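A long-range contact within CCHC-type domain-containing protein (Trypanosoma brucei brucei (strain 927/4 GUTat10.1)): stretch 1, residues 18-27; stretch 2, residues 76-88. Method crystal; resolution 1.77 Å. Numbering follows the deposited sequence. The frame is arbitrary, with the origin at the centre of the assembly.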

# COMPACT_ATOMS: atom_id res chain seq x y z
N VAL A 18 -1.46 -2.52 20.79
CA VAL A 18 -0.68 -1.29 20.94
C VAL A 18 0.67 -1.63 21.57
O VAL A 18 0.73 -2.27 22.62
CB VAL A 18 -1.43 -0.27 21.80
CG1 VAL A 18 -0.53 0.96 22.06
CG2 VAL A 18 -2.73 0.14 21.15
N VAL A 19 1.73 -1.18 20.94
CA VAL A 19 3.08 -1.43 21.44
C VAL A 19 3.61 -0.10 21.95
O VAL A 19 4.08 0.74 21.18
CB VAL A 19 3.98 -2.05 20.36
CG1 VAL A 19 5.40 -2.24 20.87
CG2 VAL A 19 3.38 -3.40 19.92
N ASP A 20 3.52 0.12 23.27
CA ASP A 20 3.82 1.43 23.81
C ASP A 20 4.69 1.37 25.07
O ASP A 20 4.87 2.40 25.72
CB ASP A 20 2.54 2.20 24.08
CG ASP A 20 1.60 1.49 25.04
OD1 ASP A 20 1.83 0.32 25.41
OD2 ASP A 20 0.60 2.13 25.39
N THR A 21 5.24 0.21 25.40
CA THR A 21 6.24 0.08 26.44
C THR A 21 7.43 -0.71 25.90
O THR A 21 7.34 -1.43 24.90
CB THR A 21 5.70 -0.63 27.69
OG1 THR A 21 5.44 -2.00 27.38
CG2 THR A 21 4.40 0.02 28.14
N HIS A 22 8.56 -0.56 26.59
CA HIS A 22 9.75 -1.30 26.22
C HIS A 22 9.50 -2.81 26.27
O HIS A 22 9.94 -3.54 25.38
CB HIS A 22 10.91 -0.90 27.14
CG HIS A 22 12.23 -1.49 26.76
ND1 HIS A 22 12.88 -1.18 25.59
CD2 HIS A 22 13.02 -2.39 27.40
CE1 HIS A 22 14.01 -1.85 25.52
NE2 HIS A 22 14.12 -2.59 26.60
N GLU A 23 8.77 -3.28 27.28
CA GLU A 23 8.47 -4.71 27.35
C GLU A 23 7.66 -5.15 26.13
O GLU A 23 7.97 -6.17 25.49
CB GLU A 23 7.72 -5.05 28.64
CG GLU A 23 8.61 -5.14 29.86
CD GLU A 23 9.72 -6.17 29.70
OE1 GLU A 23 9.44 -7.27 29.18
OE2 GLU A 23 10.88 -5.88 30.07
N LYS A 24 6.62 -4.39 25.79
CA LYS A 24 5.81 -4.77 24.63
C LYS A 24 6.63 -4.73 23.35
O LYS A 24 6.42 -5.54 22.43
CB LYS A 24 4.60 -3.85 24.53
CG LYS A 24 3.52 -4.15 25.60
CD LYS A 24 2.55 -2.98 25.65
CE LYS A 24 1.76 -2.88 26.94
NZ LYS A 24 0.67 -1.88 26.78
N LEU A 25 7.57 -3.79 23.25
CA LEU A 25 8.40 -3.64 22.07
C LEU A 25 9.31 -4.84 21.86
O LEU A 25 9.51 -5.29 20.73
CB LEU A 25 9.21 -2.36 22.17
CG LEU A 25 10.27 -2.08 21.10
CD1 LEU A 25 9.63 -1.86 19.71
CD2 LEU A 25 11.09 -0.87 21.50
N LYS A 26 9.92 -5.35 22.94
CA LYS A 26 10.80 -6.50 22.80
C LYS A 26 10.04 -7.69 22.24
O LYS A 26 10.54 -8.39 21.36
CB LYS A 26 11.41 -6.87 24.15
CG LYS A 26 11.97 -5.70 24.91
CD LYS A 26 13.29 -5.28 24.36
CE LYS A 26 14.37 -6.08 25.04
NZ LYS A 26 15.71 -5.97 24.39
N GLU A 27 8.84 -7.93 22.76
CA GLU A 27 8.03 -9.05 22.30
C GLU A 27 7.66 -8.89 20.83
O GLU A 27 7.70 -9.85 20.07
CB GLU A 27 6.78 -9.15 23.16
CG GLU A 27 5.87 -10.31 22.85
N LEU A 76 5.56 7.78 19.19
CA LEU A 76 5.51 9.02 19.97
C LEU A 76 5.77 8.73 21.45
O LEU A 76 6.56 9.42 22.10
CB LEU A 76 4.16 9.71 19.78
CG LEU A 76 3.93 11.06 20.46
CD1 LEU A 76 4.87 12.09 19.87
CD2 LEU A 76 2.45 11.47 20.36
N THR A 77 5.17 7.66 21.97
CA THR A 77 5.34 7.35 23.38
C THR A 77 6.68 6.67 23.64
O THR A 77 7.39 7.04 24.57
CB THR A 77 4.18 6.47 23.86
OG1 THR A 77 2.95 7.21 23.77
CG2 THR A 77 4.41 6.06 25.30
N LEU A 78 7.05 5.67 22.83
CA LEU A 78 8.32 4.97 23.01
C LEU A 78 9.52 5.90 22.87
O LEU A 78 10.55 5.70 23.53
CB LEU A 78 8.44 3.84 21.99
CG LEU A 78 7.46 2.68 22.13
CD1 LEU A 78 7.54 1.80 20.89
CD2 LEU A 78 7.77 1.87 23.39
N THR A 79 9.42 6.88 21.96
CA THR A 79 10.41 7.74 21.33
C THR A 79 11.08 7.00 20.19
O THR A 79 11.32 5.79 20.29
CB THR A 79 11.52 8.28 22.25
OG1 THR A 79 12.39 7.22 22.67
CG2 THR A 79 10.92 9.03 23.44
N PRO A 80 11.40 7.71 19.10
CA PRO A 80 12.19 7.10 18.03
C PRO A 80 13.44 6.37 18.52
O PRO A 80 13.72 5.27 18.05
CB PRO A 80 12.52 8.32 17.16
CG PRO A 80 11.28 9.17 17.26
CD PRO A 80 10.84 9.01 18.70
N ASP A 81 14.19 6.96 19.45
CA ASP A 81 15.43 6.32 19.89
C ASP A 81 15.15 4.93 20.41
O ASP A 81 15.86 3.98 20.06
CB ASP A 81 16.12 7.17 20.96
CG ASP A 81 17.47 6.59 21.38
OD1 ASP A 81 18.31 6.32 20.51
OD2 ASP A 81 17.65 6.36 22.58
N VAL A 82 14.12 4.77 21.23
CA VAL A 82 13.83 3.45 21.78
C VAL A 82 13.32 2.51 20.69
O VAL A 82 13.79 1.37 20.55
CB VAL A 82 12.84 3.56 22.95
CG1 VAL A 82 12.35 2.16 23.36
CG2 VAL A 82 13.50 4.23 24.15
N PHE A 83 12.39 3.00 19.88
CA PHE A 83 11.76 2.16 18.86
C PHE A 83 12.78 1.62 17.84
O PHE A 83 12.73 0.44 17.48
CB PHE A 83 10.66 2.96 18.15
CG PHE A 83 10.19 2.34 16.87
CD1 PHE A 83 9.30 1.28 16.88
CD2 PHE A 83 10.61 2.83 15.64
CE1 PHE A 83 8.85 0.70 15.70
CE2 PHE A 83 10.15 2.27 14.46
CZ PHE A 83 9.27 1.19 14.49
N VAL A 84 13.70 2.46 17.38
CA VAL A 84 14.59 2.04 16.31
C VAL A 84 15.69 1.10 16.77
O VAL A 84 16.28 0.40 15.93
CB VAL A 84 15.24 3.25 15.61
CG1 VAL A 84 14.19 4.22 15.05
CG2 VAL A 84 16.14 3.94 16.55
N LYS A 85 15.97 1.02 18.08
CA LYS A 85 17.09 0.25 18.62
C LYS A 85 17.25 -1.12 17.95
O LYS A 85 18.26 -1.39 17.31
CB LYS A 85 16.93 0.10 20.13
N ASP A 86 16.25 -1.98 18.08
CA ASP A 86 16.29 -3.26 17.38
C ASP A 86 15.50 -3.28 16.08
O ASP A 86 15.82 -4.07 15.19
CB ASP A 86 15.79 -4.39 18.31
CG ASP A 86 16.83 -4.80 19.35
OD1 ASP A 86 18.00 -4.35 19.26
OD2 ASP A 86 16.48 -5.58 20.26
N MET A 87 14.50 -2.41 15.93
CA MET A 87 13.73 -2.44 14.68
C MET A 87 14.58 -2.12 13.46
O MET A 87 14.29 -2.59 12.36
CB MET A 87 12.53 -1.49 14.76
CG MET A 87 11.40 -1.97 15.63
SD MET A 87 10.51 -3.38 14.92
CE MET A 87 9.71 -2.60 13.52
N GLN A 88 15.64 -1.32 13.63
CA GLN A 88 16.44 -0.92 12.46
C GLN A 88 17.07 -2.13 11.79
O GLN A 88 17.20 -2.18 10.56
CB GLN A 88 17.51 0.10 12.86
CG GLN A 88 18.52 -0.40 13.86
CD GLN A 88 19.47 0.70 14.30
OE1 GLN A 88 19.87 1.55 13.50
NE2 GLN A 88 19.83 0.69 15.59

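No hydrogen bond or salt bridge joins the two stretches; the contact, which buries 366 Å² in all, is held mainly by van der Waals packing of two leucines, against apolar side chains and against backbone. Helix 22-27 and helix 80-88 run nearly parallel, their N-to-C directions 20° apart and their axes 10.4 Å apart at closest approach. Leu 25 (chi1 t, chi2 p) points toward the second stretch, and its apolar end is buried against Val 82, Phe 83 and Met 87. Leu 25 CD2 lies 3.8 Å from Val 82 CG1 and 3.6 Å from the carbonyl oxygen Val 82 O, while Leu 25 CD1 approaches the ring of Phe 83 obliquely, 4.2 Å from Phe 83 CD1, and reaches 4.4 Å from Met 87 CG. Leu 78 (chi1 m, chi2 t) covers the turn that leads into helix 22-27. Its CA-to-CB bond points sideways, yet the end of the side chain comes nearer and packs largely against backbone: Leu 78 CD2 is 3.5 Å from Asp 20 C and 3.6 Å from Thr 21 C, and Leu 78 CD1 is 3.6 Å from Val 19 O. The two leucines meet loosely, Leu 25 CD1 to Leu 78 CD1 at 4.4 Å. Beside them, Thr 77 CG2 sits 3.7 Å from Asp 20 O, a methyl in van der Waals contact with a carbonyl oxygen, and Val 82 CG1 touches the edge of the His 22 ring, 4.1 Å from His 22 ND1. Thr 21 OG1 caps helix 22-27 by accepting from Lys 24 N (3.1 Å), and Thr 79 OG1 caps helix 80-88 through a weak bond from Val 82 N (3.3 Å). Lys 24 NZ forms a salt bridge with Asp 20 OD1 (2.8 Å) within its own stretch. Across the gap, Lys 26 NZ stays 4.2 Å from Asp 86 OD2: opposite charges near each other, but too far apart for a salt bridge.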